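Local coordinates for aerotolerance-related membrane protein (Bacteroides fragilis, PDB 4JDU) that probably mediates metal-dependent protein-protein contacts at the cell membrane through its von Willebrand factor type A domain, as part of an aerotolerance-related system, at the calcium ion site. Residues are numbered along the deposited sequence; one frame, centred on the assembly and turned at random.

The calcium ion site. Residues 16, 18-20, 88-89, 117, 119. With CA (calcium ion), chain B.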
ATOM      1  N   ASP A  16      -2.102  -2.541   1.763  1.00 14.42           N
ATOM      2  CA  ASP A  16      -2.676  -2.846   3.073  1.00 12.89           C
ATOM      3  C   ASP A  16      -4.143  -3.263   2.908  1.00 14.65           C
ATOM      4  O   ASP A  16      -4.959  -2.472   2.431  1.00 15.28           O
ATOM      5  CB  ASP A  16      -2.599  -1.560   3.909  1.00 13.42           C
ATOM      6  CG  ASP A  16      -2.832  -1.783   5.387  1.00 16.59           C
ATOM      7  OD1 ASP A  16      -3.577  -2.710   5.764  1.00 15.84           O
ATOM      8  OD2 ASP A  16      -2.280  -0.983   6.185  1.00 18.68           O
ATOM      9  N   SER A  18      -5.675  -4.711   5.696  1.00 15.36           N
ATOM     10  CA  SER A  18      -6.054  -4.910   7.090  1.00 16.30           C
ATOM     11  C   SER A  18      -7.386  -4.246   7.377  1.00 15.96           C
ATOM     12  O   SER A  18      -7.875  -3.418   6.601  1.00 15.23           O
ATOM     13  CB  SER A  18      -4.967  -4.391   8.038  1.00 20.48           C
ATOM     14  OG  SER A  18      -4.845  -2.975   8.000  1.00 19.44           O
ATOM     15  N   ASN A  19      -7.969  -4.598   8.513  1.00 17.08           N
ATOM     16  CA  ASN A  19      -9.321  -4.165   8.826  0.51 17.15           C
ATOM     17  C   ASN A  19      -9.495  -2.644   8.876  1.00 16.43           C
ATOM     18  O   ASN A  19     -10.541  -2.132   8.501  1.00 15.68           O
ATOM     19  CB  ASN A  19      -9.811  -4.816  10.120  0.51 20.36           C
ATOM     20  CG  ASN A  19     -11.119  -5.551   9.930  0.51 28.77           C
ATOM     21  OD1 ASN A  19     -12.193  -4.967  10.067  0.51 31.70           O
ATOM     22  ND2 ASN A  19     -11.039  -6.829   9.582  0.51 32.57           N
ATOM     23  N   SER A  20      -8.469  -1.919   9.311  1.00 16.00           N
ATOM     24  CA  SER A  20      -8.597  -0.463   9.401  1.00 14.74           C
ATOM     25  C   SER A  20      -8.825   0.201   8.038  1.00 15.31           C
ATOM     26  O   SER A  20      -9.336   1.320   7.964  1.00 15.40           O
ATOM     27  CB  SER A  20      -7.390   0.159  10.103  1.00 17.24           C
ATOM     28  OG  SER A  20      -6.202  -0.118   9.382  1.00 16.50           O
ATOM     29  N   GLY A  88      -3.981  -7.708  11.578  1.00 49.83           N
ATOM     30  CA  GLY A  88      -2.919  -6.847  12.071  1.00 46.57           C
ATOM     31  C   GLY A  88      -2.355  -5.992  10.957  1.00 44.19           C
ATOM     32  O   GLY A  88      -2.940  -5.919   9.875  1.00 34.49           O
ATOM     33  N   THR A  89      -1.213  -5.355  11.214  1.00 40.37           N
ATOM     34  CA  THR A  89      -0.593  -4.466  10.231  1.00 34.76           C
ATOM     35  C   THR A  89       0.937  -4.554  10.237  1.00 42.31           C
ATOM     36  O   THR A  89       1.593  -4.076  11.169  1.00 47.32           O
ATOM     37  CB  THR A  89      -1.060  -3.022  10.446  1.00 37.35           C
ATOM     38  OG1 THR A  89      -2.482  -2.964  10.257  1.00 31.68           O
ATOM     39  CG2 THR A  89      -0.369  -2.074   9.466  1.00 39.16           C
ATOM     40  N   ASP A 117      -2.817   3.045   5.569  1.00 15.00           N
ATOM     41  CA  ASP A 117      -3.156   4.139   6.476  1.00 16.69           C
ATOM     42  C   ASP A 117      -2.035   4.329   7.500  1.00 17.53           C
ATOM     43  O   ASP A 117      -2.103   5.210   8.368  1.00 21.19           O
ATOM     44  CB  ASP A 117      -4.516   3.908   7.141  1.00 18.09           C
ATOM     45  CG  ASP A 117      -4.622   2.559   7.829  1.00 18.61           C
ATOM     46  OD1 ASP A 117      -3.579   2.013   8.264  1.00 19.05           O
ATOM     47  OD2 ASP A 117      -5.757   2.055   7.948  1.00 19.03           O
ATOM     48  N   GLU A 119      -1.167   2.856  10.030  1.00 27.36           N
ATOM     49  CA  GLU A 119      -1.391   2.395  11.392  1.00 35.46           C
ATOM     50  C   GLU A 119      -0.601   1.124  11.628  1.00 44.02           C
ATOM     51  O   GLU A 119      -1.182   0.059  11.844  1.00 35.25           O
ATOM     52  CB  GLU A 119      -2.866   2.103  11.630  1.00 38.02           C
ATOM     53  CG  GLU A 119      -3.688   3.326  11.914  1.00 44.79           C
ATOM     54  CD  GLU A 119      -4.779   3.064  12.929  1.00 47.09           C
ATOM     55  OE1 GLU A 119      -5.182   4.021  13.623  1.00 50.53           O
ATOM     56  OE2 GLU A 119      -5.240   1.904  13.025  1.00 46.71           O
TER
HETATM   57 CA    CA B 302      -4.370  -1.586   9.759  0.54 16.09          CA
HETATM   58  O   HOH W   1      -6.199  -3.025  11.016  1.00 30.70           O
HETATM   59  O   HOH W   2      -4.536  -0.588  12.009  1.00 52.55           O
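This is the metal-ion-dependent adhesion site (MIDAS) of a von Willebrand factor type A domain. It is a genuine, conserved metal site that in this family typically serves ligand binding, and it looks neither catalytic nor purely structural. MIDAS sites commonly hold magnesium, so calcium here may reflect purification or crystallisation. The DxSxS motif, formed by Asp16, Ser18 and Ser20, begins at the end of strand 9-16. Thr89 and Asp117 come from two other loops and complete the set. The calcium is partly occupied and modelled in two conformers.

Three side-chain hydroxyls bind the ion directly. Ser18 OG lies 2.3 Å from the calcium, and Thr89 OG1 approaches at 2.4 Å. Ser20 OG also binds. Both serine hydroxyls take the crowded position between backbone N and carbonyl carbon (chi1 68° and 61°). Thr89 instead sets OG1 anti to its carbonyl carbon (chi1 -62°), while its methyl CG2 lies anti to the backbone N. Two waters join them in a near square-pyramidal arrangement, though further ligands may be unseen.

The two aspartates act from the second shell. Asp117 OD1 stays 4.0 Å from the calcium. Asp16 has CG anti to its backbone N. Asp16 OD1 accepts Ser18 OG at 2.6 Å through the syn lone pair. The same oxygen takes Ser18 N nearly along its C-O axis, so Ser18 is held at both backbone and hydroxyl. Asp117 OD2 likewise accepts Ser20 OG at 2.6 Å by its syn lone pair. Asp117 OD1 is met by Glu119 N at 3.1 Å from above the carboxylate plane, though Glu119 is poorly ordered. These bonds would orient the serine oxygens towards the metal, and the carboxylates may offset its charge.

Ser20 N hydrogen-bonds water 1. Water 2 lies 2.8 Å from the Glu119 carboxylate oxygen OE2. In MIDAS domains an acidic partner group commonly replaces a metal-bound water; the structure alone does not show such a partner.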